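Local coordinates for protein putative dimetal phosphatase (Danio rerio, PDB 2NXF) that probably hydrolyses ADP-ribose and CDP-alcohols such as CDP-choline to nucleoside monophosphates and a second phosphate product, using a dinuclear metal centre, at residues A[238-243]-A[264-269]; A[184-187]-A[191-194]; A[149-154]-A[203-208]. All coordinates share one frame; numbering follows the deposited sequence.

Contact 1 (A[238-243]-A[264-269]); sequences PICLAW and GHDHDG. With ZN (zinc ion), chain C; ZN (zinc ion), chain B.
C240, last in the 3-10 turn 238-240, comes up against the irregular run 264-269 with its CA 5.8 Å from that of D266. Its thiol leads: SG lies anti to the carbonyl carbon (chi1 -67°) and rests on D266 CB at 3.6 Å. The same sulfur stands 4.9 Å from the centroid of the H265 ring, 46° off the ring normal, an oblique sulfur-aromatic approach. The C240 carbonyl meets that ring at the edge and near its plane, with O 3.4 Å from H265 CD2. The ring is held at both nitrogens, NE2 by N198 OD1 and ND1 by a zinc ion at 2.2 Å. This is the GHxH signature of the calcineurin-like metallophosphoesterases: H265 serves one zinc alongside H228, N96 and D60, and H267 NE2 serves the other with D13, Q15 and the shared D60. A water bridges the two metals and donates to H265 O. D266, between the histidines, has both carboxylate oxygens engaged: OD1 accepts from D268 N at 3.2 Å in an Asx turn, 41° out of the carboxylate plane, while OD2 takes D237 N. Residues D266 to G269 form a type I turn, G269 N meeting D266 O at 2.9 Å. An alanine here would keep CB but would probably leave the amides of D268 and D237 without their acceptor, freeing the turn that carries H267 to shift.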
ATOM      1  N   PRO A 238      15.268   0.926   4.032  1.00 26.22           N
ATOM      2  CA  PRO A 238      15.655   0.159   2.831  1.00 26.09           C
ATOM      3  C   PRO A 238      15.055  -1.254   2.786  1.00 26.11           C
ATOM      4  O   PRO A 238      14.745  -1.744   1.704  1.00 25.82           O
ATOM      5  CB  PRO A 238      17.173   0.055   2.941  1.00 26.46           C
ATOM      6  CG  PRO A 238      17.586   1.134   3.827  1.00 27.36           C
ATOM      7  CD  PRO A 238      16.443   1.474   4.734  1.00 26.32           C
ATOM      8  N   ILE A 239      14.863  -1.890   3.941  1.00 25.79           N
ATOM      9  CA  ILE A 239      14.325  -3.253   3.930  1.00 25.50           C
ATOM     10  C   ILE A 239      12.894  -3.306   3.428  1.00 25.84           C
ATOM     11  O   ILE A 239      12.391  -4.389   3.118  1.00 25.59           O
ATOM     12  CB  ILE A 239      14.445  -3.979   5.294  1.00 25.68           C
ATOM     13  CG1 ILE A 239      14.401  -5.512   5.084  1.00 24.85           C
ATOM     14  CG2 ILE A 239      13.371  -3.484   6.275  1.00 26.71           C
ATOM     15  CD1 ILE A 239      14.846  -6.339   6.304  1.00 26.06           C
ATOM     16  N   CYS A 240      12.224  -2.143   3.381  1.00 24.96           N
ATOM     17  CA  CYS A 240      10.816  -2.094   2.984  1.00 24.98           C
ATOM     18  C   CYS A 240      10.579  -1.695   1.531  1.00 24.06           C
ATOM     19  O   CYS A 240       9.432  -1.618   1.091  1.00 24.63           O
ATOM     20  CB  CYS A 240      10.059  -1.129   3.896  1.00 25.32           C
ATOM     21  SG  CYS A 240       9.982  -1.737   5.568  1.00 31.41           S
ATOM     22  N   LEU A 241      11.640  -1.421   0.782  1.00 23.43           N
ATOM     23  CA  LEU A 241      11.463  -0.891  -0.593  1.00 23.08           C
ATOM     24  C   LEU A 241      11.112  -1.993  -1.589  1.00 23.52           C
ATOM     25  O   LEU A 241      11.579  -3.145  -1.449  1.00 23.82           O
ATOM     26  CB  LEU A 241      12.775  -0.245  -1.074  1.00 23.15           C
ATOM     27  CG  LEU A 241      13.228   0.994  -0.292  1.00 22.04           C
ATOM     28  CD1 LEU A 241      14.678   1.350  -0.618  1.00 22.98           C
ATOM     29  CD2 LEU A 241      12.270   2.158  -0.590  1.00 24.92           C
ATOM     30  N   ALA A 242      10.348  -1.629  -2.617  1.00 23.47           N
ATOM     31  CA  ALA A 242      10.128  -2.526  -3.768  1.00 22.85           C
ATOM     32  C   ALA A 242      11.432  -2.984  -4.392  1.00 22.99           C
ATOM     33  O   ALA A 242      12.419  -2.242  -4.446  1.00 22.23           O
ATOM     34  CB  ALA A 242       9.281  -1.856  -4.839  1.00 22.26           C
ATOM     35  N   TRP A 243      11.436  -4.219  -4.877  1.00 23.02           N
ATOM     36  CA  TRP A 243      12.634  -4.759  -5.524  1.00 22.56           C
ATOM     37  C   TRP A 243      13.223  -3.852  -6.614  1.00 22.64           C
ATOM     38  O   TRP A 243      14.440  -3.606  -6.645  1.00 22.85           O
ATOM     39  CB  TRP A 243      12.349  -6.133  -6.138  1.00 23.75           C
ATOM     40  CG  TRP A 243      12.088  -7.241  -5.146  1.00 23.42           C
ATOM     41  CD1 TRP A 243      12.298  -7.236  -3.788  1.00 24.77           C
ATOM     42  CD2 TRP A 243      11.595  -8.542  -5.472  1.00 24.08           C
ATOM     43  NE1 TRP A 243      11.944  -8.462  -3.251  1.00 24.58           N
ATOM     44  CE2 TRP A 243      11.488  -9.271  -4.266  1.00 24.88           C
ATOM     45  CE3 TRP A 243      11.209  -9.153  -6.677  1.00 24.38           C
ATOM     46  CZ2 TRP A 243      11.042 -10.613  -4.226  1.00 23.59           C
ATOM     47  CZ3 TRP A 243      10.747 -10.473  -6.636  1.00 24.57           C
ATOM     48  CH2 TRP A 243      10.672 -11.187  -5.422  1.00 23.95           C
ATOM     49  N   GLY A 264       2.267   1.839   2.295  1.00 25.08           N
ATOM     50  CA  GLY A 264       2.243   1.359   3.686  1.00 25.18           C
ATOM     51  C   GLY A 264       3.514   0.542   3.868  1.00 25.70           C
ATOM     52  O   GLY A 264       4.614   0.966   3.454  1.00 26.12           O
ATOM     53  N   HIS A 265       3.362  -0.627   4.495  1.00 25.47           N
ATOM     54  CA  HIS A 265       4.425  -1.650   4.643  1.00 25.84           C
ATOM     55  C   HIS A 265       5.457  -1.324   5.703  1.00 25.75           C
ATOM     56  O   HIS A 265       5.711  -2.154   6.579  1.00 26.86           O
ATOM     57  CB  HIS A 265       5.089  -2.000   3.291  1.00 25.63           C
ATOM     58  CG  HIS A 265       5.923  -3.256   3.302  1.00 26.08           C
ATOM     59  ND1 HIS A 265       5.406  -4.506   3.581  1.00 24.21           N
ATOM     60  CD2 HIS A 265       7.220  -3.456   2.964  1.00 25.24           C
ATOM     61  CE1 HIS A 265       6.351  -5.420   3.433  1.00 26.39           C
ATOM     62  NE2 HIS A 265       7.472  -4.808   3.068  1.00 25.08           N
ATOM     63  N   ASP A 266       6.077  -0.145   5.629  1.00 25.41           N
ATOM     64  CA  ASP A 266       7.011   0.255   6.686  1.00 25.43           C
ATOM     65  C   ASP A 266       6.175   0.873   7.800  1.00 25.03           C
ATOM     66  O   ASP A 266       5.760   2.038   7.697  1.00 25.64           O
ATOM     67  CB  ASP A 266       8.037   1.269   6.145  1.00 25.39           C
ATOM     68  CG  ASP A 266       9.041   1.714   7.181  1.00 26.43           C
ATOM     69  OD1 ASP A 266       8.898   1.366   8.377  1.00 25.86           O
ATOM     70  OD2 ASP A 266      10.018   2.400   6.794  1.00 29.24           O
ATOM     71  N   HIS A 267       5.930   0.098   8.862  1.00 25.32           N
ATOM     72  CA  HIS A 267       4.978   0.521   9.908  1.00 25.60           C
ATOM     73  C   HIS A 267       5.448   1.756  10.670  1.00 25.14           C
ATOM     74  O   HIS A 267       4.649   2.401  11.324  1.00 25.07           O
ATOM     75  CB  HIS A 267       4.731  -0.611  10.913  1.00 26.11           C
ATOM     76  CG  HIS A 267       4.186  -1.861  10.286  1.00 26.16           C
ATOM     77  ND1 HIS A 267       4.356  -3.108  10.853  1.00 27.06           N
ATOM     78  CD2 HIS A 267       3.466  -2.052   9.153  1.00 27.62           C
ATOM     79  CE1 HIS A 267       3.771  -4.016  10.085  1.00 25.62           C
ATOM     80  NE2 HIS A 267       3.225  -3.404   9.046  1.00 25.79           N
ATOM     81  N   ASP A 268       6.752   2.053  10.609  1.00 25.31           N
ATOM     82  CA  ASP A 268       7.310   3.256  11.234  1.00 25.46           C
ATOM     83  C   ASP A 268       6.934   4.534  10.482  1.00 25.65           C
ATOM     84  O   ASP A 268       7.028   5.638  11.049  1.00 25.76           O
ATOM     85  CB  ASP A 268       8.833   3.164  11.275  1.00 25.59           C
ATOM     86  CG  ASP A 268       9.351   2.276  12.404  1.00 28.44           C
ATOM     87  OD1 ASP A 268       8.551   1.742  13.208  1.00 29.51           O
ATOM     88  OD2 ASP A 268      10.590   2.151  12.506  1.00 29.47           O
ATOM     89  N   GLY A 269       6.545   4.388   9.216  1.00 25.15           N
ATOM     90  CA  GLY A 269       6.211   5.532   8.354  1.00 24.99           C
ATOM     91  C   GLY A 269       7.436   6.315   7.890  1.00 25.25           C
ATOM     92  O   GLY A 269       8.566   6.089   8.347  1.00 25.55           O
TER
HETATM   93 ZN    ZN C 402       3.504  -5.351   4.419  0.80 14.81          ZN
HETATM   94 ZN    ZN B 401       2.288  -4.646   7.425  0.80 16.87          ZN
HETATM   95  O   HOH W   1       4.036  -4.318   6.228  1.00 20.14           O

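Contact 2 (A[184-187]-A[191-194]); sequences PPVS and EQRF
P184, P185 and V186 lean on the end of a 3-10 turn, 191-193, and the residue that follows it. Both segments lie in the loop between helices 162-174 and 203-219, and the contact folds this surface loop back on itself. P185 makes the closest approach: its CG is 3.3 Å from E191 O, a carbonyl that also accepts F194 N inside the turn, and its CD lies 3.6 Å from F194 O, an oxygen hydrogen-bonded to N175 ND2. P184 follows the same pattern, with CB against Q192 O at 3.6 Å. V186 CG2 reaches E191 CB at 3.7 Å, the two side chains crossing at a slant. E191 then bends away at chi2 (-73°), carrying its carboxylate to H174 ND1. Q192 behaves differently: it runs straight beyond CG (chi2 -178°), passing V186 O with CG at 3.4 Å and ending with its amide beside S187 O, which is 3.6 Å from CD. That amide nitrogen is bonded to G189 O, in the short connection between the two segments. F194 turns its ring away toward H174 and W243. What joins 184-187 to 191-194 is therefore mostly aliphatic carbon laid against backbone carbonyls, with one methyl on E191 CB, close but with little directional pull, while the polar ends of E191 and Q192 find their bonds with residues outside both segments.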
ATOM      1  N   PRO A 184      17.308 -10.566   5.252  1.00 25.59           N
ATOM      2  CA  PRO A 184      17.931  -9.786   4.182  1.00 25.38           C
ATOM      3  C   PRO A 184      19.361 -10.255   3.930  1.00 24.85           C
ATOM      4  O   PRO A 184      19.981 -10.838   4.831  1.00 25.16           O
ATOM      5  CB  PRO A 184      17.909  -8.359   4.727  1.00 25.24           C
ATOM      6  CG  PRO A 184      17.918  -8.518   6.200  1.00 25.51           C
ATOM      7  CD  PRO A 184      17.094  -9.757   6.465  1.00 26.30           C
ATOM      8  N   PRO A 185      19.868 -10.051   2.699  1.00 24.89           N
ATOM      9  CA  PRO A 185      21.198 -10.552   2.347  1.00 24.47           C
ATOM     10  C   PRO A 185      22.326  -9.756   2.987  1.00 24.57           C
ATOM     11  O   PRO A 185      23.443 -10.253   3.074  1.00 24.12           O
ATOM     12  CB  PRO A 185      21.244 -10.368   0.829  1.00 24.54           C
ATOM     13  CG  PRO A 185      20.357  -9.220   0.572  1.00 25.00           C
ATOM     14  CD  PRO A 185      19.222  -9.380   1.555  1.00 24.44           C
ATOM     15  N   VAL A 186      22.028  -8.521   3.391  1.00 24.35           N
ATOM     16  CA  VAL A 186      22.972  -7.612   4.047  1.00 24.92           C
ATOM     17  C   VAL A 186      22.254  -6.890   5.186  1.00 25.26           C
ATOM     18  O   VAL A 186      21.031  -6.893   5.226  1.00 25.50           O
ATOM     19  CB  VAL A 186      23.530  -6.550   3.057  1.00 24.70           C
ATOM     20  CG1 VAL A 186      24.469  -7.215   2.023  1.00 25.81           C
ATOM     21  CG2 VAL A 186      22.409  -5.750   2.392  1.00 25.13           C
ATOM     22  N   SER A 187      23.003  -6.267   6.095  1.00 25.89           N
ATOM     23  CA  SER A 187      22.366  -5.524   7.186  1.00 26.71           C
ATOM     24  C   SER A 187      22.394  -4.003   6.986  1.00 26.79           C
ATOM     25  O   SER A 187      21.809  -3.257   7.783  1.00 27.57           O
ATOM     26  CB  SER A 187      22.967  -5.912   8.535  1.00 26.61           C
ATOM     27  OG  SER A 187      24.342  -5.585   8.595  1.00 27.78           O
ATOM     28  N   GLU A 191      20.386  -3.043  -0.653  1.00 24.20           N
ATOM     29  CA  GLU A 191      20.236  -4.473  -1.006  1.00 24.75           C
ATOM     30  C   GLU A 191      19.423  -5.252   0.023  1.00 24.07           C
ATOM     31  O   GLU A 191      19.001  -6.376  -0.248  1.00 23.46           O
ATOM     32  CB  GLU A 191      21.598  -5.165  -1.201  1.00 24.72           C
ATOM     33  CG  GLU A 191      22.321  -4.812  -2.502  1.00 29.21           C
ATOM     34  CD  GLU A 191      21.694  -5.442  -3.741  1.00 32.79           C
ATOM     35  OE1 GLU A 191      21.596  -6.689  -3.819  1.00 34.20           O
ATOM     36  OE2 GLU A 191      21.320  -4.684  -4.656  1.00 35.75           O
ATOM     37  N   GLN A 192      19.205  -4.654   1.201  1.00 23.53           N
ATOM     38  CA  GLN A 192      18.309  -5.240   2.209  1.00 23.52           C
ATOM     39  C   GLN A 192      16.915  -5.553   1.664  1.00 23.41           C
ATOM     40  O   GLN A 192      16.236  -6.453   2.169  1.00 23.91           O
ATOM     41  CB  GLN A 192      18.139  -4.289   3.389  1.00 23.44           C
ATOM     42  CG  GLN A 192      19.386  -4.044   4.209  1.00 24.82           C
ATOM     43  CD  GLN A 192      19.081  -3.123   5.376  1.00 26.55           C
ATOM     44  OE1 GLN A 192      18.458  -3.542   6.353  1.00 28.29           O
ATOM     45  NE2 GLN A 192      19.488  -1.859   5.268  1.00 26.12           N
ATOM     46  N   ARG A 193      16.495  -4.814   0.640  1.00 22.71           N
ATOM     47  CA  ARG A 193      15.131  -4.929   0.102  1.00 23.23           C
ATOM     48  C   ARG A 193      14.844  -6.270  -0.566  1.00 23.20           C
ATOM     49  O   ARG A 193      13.682  -6.610  -0.800  1.00 22.93           O
ATOM     50  CB  ARG A 193      14.832  -3.789  -0.880  1.00 23.44           C
ATOM     51  CG  ARG A 193      15.528  -3.911  -2.235  1.00 23.79           C
ATOM     52  CD  ARG A 193      15.325  -2.615  -3.041  1.00 23.65           C
ATOM     53  NE  ARG A 193      15.840  -2.700  -4.405  1.00 25.25           N
ATOM     54  CZ  ARG A 193      17.115  -2.524  -4.758  1.00 25.18           C
ATOM     55  NH1 ARG A 193      18.067  -2.289  -3.842  1.00 24.13           N
ATOM     56  NH2 ARG A 193      17.465  -2.596  -6.044  1.00 27.16           N
ATOM     57  N   PHE A 194      15.901  -7.023  -0.900  1.00 23.19           N
ATOM     58  CA  PHE A 194      15.719  -8.294  -1.600  1.00 23.46           C
ATOM     59  C   PHE A 194      15.408  -9.421  -0.628  1.00 24.08           C
ATOM     60  O   PHE A 194      16.259 -10.275  -0.320  1.00 23.39           O
ATOM     61  CB  PHE A 194      16.929  -8.604  -2.496  1.00 23.51           C
ATOM     62  CG  PHE A 194      16.993  -7.710  -3.712  1.00 24.06           C
ATOM     63  CD1 PHE A 194      16.076  -7.872  -4.755  1.00 25.27           C
ATOM     64  CD2 PHE A 194      17.935  -6.693  -3.798  1.00 24.47           C
ATOM     65  CE1 PHE A 194      16.115  -7.039  -5.873  1.00 25.96           C
ATOM     66  CE2 PHE A 194      17.985  -5.856  -4.914  1.00 25.98           C
ATOM     67  CZ  PHE A 194      17.078  -6.035  -5.953  1.00 25.06           C
TER

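Contact 3 (A[149-154]-A[203-208]); sequences AYDLSV and EQQLQW
D151 and Q205 meet by their side chains alone, in a buried spot where the loop after strand 142-146 faces the first turns of helix 203-219. Starting at Q205 CB, the first neighbour is already the carboxylate, with D151 OD2 3.4 Å away. CG lies anti to the backbone N, the chain stays extended through CD, and the two side chains run past each other in opposite directions. CD stands 4.0 Å from D151 OD2. At the end the amide divides its work: OE1 accepts D148 N, whereas NE2 comes within 3.3 Å of D151 CB and donates to D151 OD2 at 2.9 Å. That bond is somewhat bent, 144° at the hydrogen; it reaches OD2 on the anti side, 21° out of the carboxylate plane. The amide and carboxylate planes are turned 38° apart, and the bonds at both ends of the amide fix its rotation. D151 OD2 is shared with S202 OG, whose oxygen also bonds Q205 N, and D151 OD1 forms salt bridges with K163 and R157; such company is likely to keep the buried carboxylate ionised. Parallel strands 142-146 and 222-227 are neighbours in one sheet, and this pair ties the start of the long connection between them, mostly loop but carrying helices 162-174 and 203-219, to the second of those helices: a beta-alpha-beta crossover of the alpha/beta metallophosphoesterase fold.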
ATOM      1  N   ALA A 149       2.326  -4.218  -6.047  1.00 26.22           N
ATOM      2  CA  ALA A 149       3.748  -4.300  -5.726  1.00 26.03           C
ATOM      3  C   ALA A 149       4.248  -5.750  -5.571  1.00 25.25           C
ATOM      4  O   ALA A 149       5.452  -5.957  -5.345  1.00 26.13           O
ATOM      5  CB  ALA A 149       4.051  -3.507  -4.444  1.00 26.18           C
ATOM      6  N   TYR A 150       3.337  -6.720  -5.689  1.00 25.07           N
ATOM      7  CA  TYR A 150       3.677  -8.160  -5.673  1.00 25.42           C
ATOM      8  C   TYR A 150       3.433  -8.842  -7.020  1.00 25.17           C
ATOM      9  O   TYR A 150       3.358 -10.061  -7.113  1.00 25.53           O
ATOM     10  CB  TYR A 150       2.972  -8.891  -4.510  1.00 25.03           C
ATOM     11  CG  TYR A 150       3.486  -8.350  -3.200  1.00 25.43           C
ATOM     12  CD1 TYR A 150       4.582  -8.944  -2.554  1.00 26.17           C
ATOM     13  CD2 TYR A 150       2.951  -7.166  -2.657  1.00 25.98           C
ATOM     14  CE1 TYR A 150       5.091  -8.416  -1.376  1.00 25.56           C
ATOM     15  CE2 TYR A 150       3.456  -6.628  -1.483  1.00 26.86           C
ATOM     16  CZ  TYR A 150       4.536  -7.244  -0.856  1.00 25.27           C
ATOM     17  OH  TYR A 150       5.061  -6.738   0.317  1.00 25.27           O
ATOM     18  N   ASP A 151       3.339  -8.019  -8.059  1.00 24.41           N
ATOM     19  CA  ASP A 151       3.253  -8.482  -9.440  1.00 24.45           C
ATOM     20  C   ASP A 151       4.448  -9.412  -9.713  1.00 24.18           C
ATOM     21  O   ASP A 151       4.286 -10.553 -10.164  1.00 23.90           O
ATOM     22  CB  ASP A 151       3.268  -7.214 -10.307  1.00 24.82           C
ATOM     23  CG  ASP A 151       3.245  -7.481 -11.787  1.00 24.25           C
ATOM     24  OD1 ASP A 151       3.126  -8.636 -12.248  1.00 23.80           O
ATOM     25  OD2 ASP A 151       3.354  -6.455 -12.497  1.00 24.57           O
ATOM     26  N   LEU A 152       5.648  -8.916  -9.428  1.00 24.14           N
ATOM     27  CA  LEU A 152       6.800  -9.807  -9.346  1.00 24.73           C
ATOM     28  C   LEU A 152       6.985 -10.146  -7.877  1.00 24.97           C
ATOM     29  O   LEU A 152       7.282  -9.271  -7.081  1.00 25.90           O
ATOM     30  CB  LEU A 152       8.050  -9.121  -9.912  1.00 25.29           C
ATOM     31  CG  LEU A 152       7.972  -8.685 -11.378  1.00 25.51           C
ATOM     32  CD1 LEU A 152       9.322  -8.106 -11.766  1.00 28.88           C
ATOM     33  CD2 LEU A 152       7.596  -9.845 -12.296  1.00 25.52           C
ATOM     34  N   SER A 153       6.765 -11.403  -7.513  1.00 24.59           N
ATOM     35  CA  SER A 153       6.976 -11.854  -6.139  1.00 23.90           C
ATOM     36  C   SER A 153       6.991 -13.364  -6.134  1.00 24.35           C
ATOM     37  O   SER A 153       6.561 -14.006  -7.103  1.00 23.37           O
ATOM     38  CB  SER A 153       5.852 -11.355  -5.222  1.00 24.49           C
ATOM     39  OG  SER A 153       4.598 -11.970  -5.533  1.00 24.98           O
ATOM     40  N   VAL A 154       7.510 -13.940  -5.054  1.00 23.32           N
ATOM     41  CA  VAL A 154       7.377 -15.379  -4.895  1.00 24.13           C
ATOM     42  C   VAL A 154       6.152 -15.726  -4.046  1.00 24.79           C
ATOM     43  O   VAL A 154       5.651 -16.841  -4.114  1.00 26.15           O
ATOM     44  CB  VAL A 154       8.658 -16.043  -4.342  1.00 24.15           C
ATOM     45  CG1 VAL A 154       9.790 -15.935  -5.354  1.00 24.44           C
ATOM     46  CG2 VAL A 154       9.056 -15.435  -3.001  1.00 23.44           C
ATOM     47  N   GLU A 203       7.510  -5.190 -16.071  1.00 25.41           N
ATOM     48  CA  GLU A 203       7.674  -4.274 -17.178  1.00 26.01           C
ATOM     49  C   GLU A 203       6.286  -3.900 -17.736  1.00 25.84           C
ATOM     50  O   GLU A 203       6.029  -2.735 -18.089  1.00 25.11           O
ATOM     51  CB  GLU A 203       8.571  -4.911 -18.250  1.00 26.83           C
ATOM     52  CG  GLU A 203       8.725  -4.097 -19.496  1.00 32.85           C
ATOM     53  CD  GLU A 203       9.488  -4.864 -20.561  1.00 39.44           C
ATOM     54  OE1 GLU A 203       8.944  -5.860 -21.096  1.00 43.41           O
ATOM     55  OE2 GLU A 203      10.635  -4.478 -20.865  1.00 44.29           O
ATOM     56  N   GLN A 204       5.387  -4.888 -17.807  1.00 24.96           N
ATOM     57  CA  GLN A 204       4.044  -4.630 -18.332  1.00 25.15           C
ATOM     58  C   GLN A 204       3.328  -3.600 -17.457  1.00 24.25           C
ATOM     59  O   GLN A 204       2.688  -2.640 -17.964  1.00 24.07           O
ATOM     60  CB  GLN A 204       3.234  -5.924 -18.417  1.00 25.43           C
ATOM     61  CG  GLN A 204       1.807  -5.702 -18.917  1.00 26.14           C
ATOM     62  CD  GLN A 204       1.041  -6.998 -19.141  1.00 26.84           C
ATOM     63  OE1 GLN A 204       1.436  -8.074 -18.679  1.00 28.83           O
ATOM     64  NE2 GLN A 204      -0.060  -6.895 -19.854  1.00 30.42           N
ATOM     65  N   GLN A 205       3.441  -3.784 -16.133  1.00 23.74           N
ATOM     66  CA  GLN A 205       2.803  -2.844 -15.205  1.00 24.09           C
ATOM     67  C   GLN A 205       3.432  -1.447 -15.292  1.00 24.41           C
ATOM     68  O   GLN A 205       2.724  -0.433 -15.261  1.00 24.31           O
ATOM     69  CB  GLN A 205       2.830  -3.361 -13.763  1.00 23.28           C
ATOM     70  CG  GLN A 205       1.987  -2.462 -12.823  1.00 23.84           C
ATOM     71  CD  GLN A 205       1.939  -2.905 -11.379  1.00 25.41           C
ATOM     72  OE1 GLN A 205       1.332  -2.215 -10.554  1.00 25.87           O
ATOM     73  NE2 GLN A 205       2.560  -4.059 -11.058  1.00 24.98           N
ATOM     74  N   LEU A 206       4.757  -1.382 -15.386  1.00 24.33           N
ATOM     75  CA  LEU A 206       5.426  -0.068 -15.467  1.00 25.00           C
ATOM     76  C   LEU A 206       5.095   0.672 -16.756  1.00 24.93           C
ATOM     77  O   LEU A 206       4.976   1.908 -16.761  1.00 24.24           O
ATOM     78  CB  LEU A 206       6.948  -0.216 -15.362  1.00 26.42           C
ATOM     79  CG  LEU A 206       7.420  -0.713 -13.995  1.00 27.91           C
ATOM     80  CD1 LEU A 206       8.887  -1.217 -14.135  1.00 32.71           C
ATOM     81  CD2 LEU A 206       7.312   0.353 -12.942  1.00 33.92           C
ATOM     82  N   GLN A 207       4.984  -0.073 -17.859  1.00 23.95           N
ATOM     83  CA  GLN A 207       4.636   0.517 -19.155  1.00 25.30           C
ATOM     84  C   GLN A 207       3.233   1.123 -19.086  1.00 24.11           C
ATOM     85  O   GLN A 207       2.985   2.213 -19.615  1.00 22.85           O
ATOM     86  CB  GLN A 207       4.766  -0.527 -20.272  1.00 24.93           C
ATOM     87  CG  GLN A 207       6.241  -0.793 -20.621  1.00 28.44           C
ATOM     88  CD  GLN A 207       6.456  -1.845 -21.704  1.00 30.60           C
ATOM     89  OE1 GLN A 207       5.630  -2.746 -21.899  1.00 39.72           O
ATOM     90  NE2 GLN A 207       7.586  -1.748 -22.402  1.00 34.98           N
ATOM     91  N   TRP A 208       2.322   0.431 -18.403  1.00 24.03           N
ATOM     92  CA  TRP A 208       0.974   0.959 -18.217  1.00 24.32           C
ATOM     93  C   TRP A 208       0.960   2.210 -17.315  1.00 24.29           C
ATOM     94  O   TRP A 208       0.335   3.220 -17.651  1.00 24.61           O
ATOM     95  CB  TRP A 208       0.059  -0.141 -17.669  1.00 25.06           C
ATOM     96  CG  TRP A 208      -1.286   0.294 -17.129  1.00 25.74           C
ATOM     97  CD1 TRP A 208      -2.454   0.498 -17.838  1.00 28.13           C
ATOM     98  CD2 TRP A 208      -1.616   0.513 -15.751  1.00 26.09           C
ATOM     99  NE1 TRP A 208      -3.476   0.850 -16.977  1.00 27.82           N
ATOM    100  CE2 TRP A 208      -2.988   0.862 -15.693  1.00 27.21           C
ATOM    101  CE3 TRP A 208      -0.879   0.449 -14.559  1.00 26.72           C
ATOM    102  CZ2 TRP A 208      -3.632   1.159 -14.496  1.00 27.34           C
ATOM    103  CZ3 TRP A 208      -1.524   0.745 -13.350  1.00 27.34           C
ATOM    104  CH2 TRP A 208      -2.888   1.090 -13.333  1.00 27.56           C
TER

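Contacts 1 and 3 are buried, contact 2 lies at the surface, and the chemistry follows. Contact 1 packs a thiol and a carbonyl against the metal-binding loop 264-269; contact 3 rests on one amide-carboxylate bond beside the salt bridges of that carboxylate; contact 2 is mostly proline carbon on backbone oxygens, with a valine methyl beside a glutamate CB. Contacts 2 and 3 lie in the same connection between strands 142-146 and 222-227, contact 2 nested inside contact 3 without touching it; contact 1 lies beyond. Contact 1 touches both: R193 NE is 2.8 Å from W243 O, a probable hydrogen bond, and H265 CE1 packs on Y150 OH at 3.6 Å. W243 also packs on 152-154.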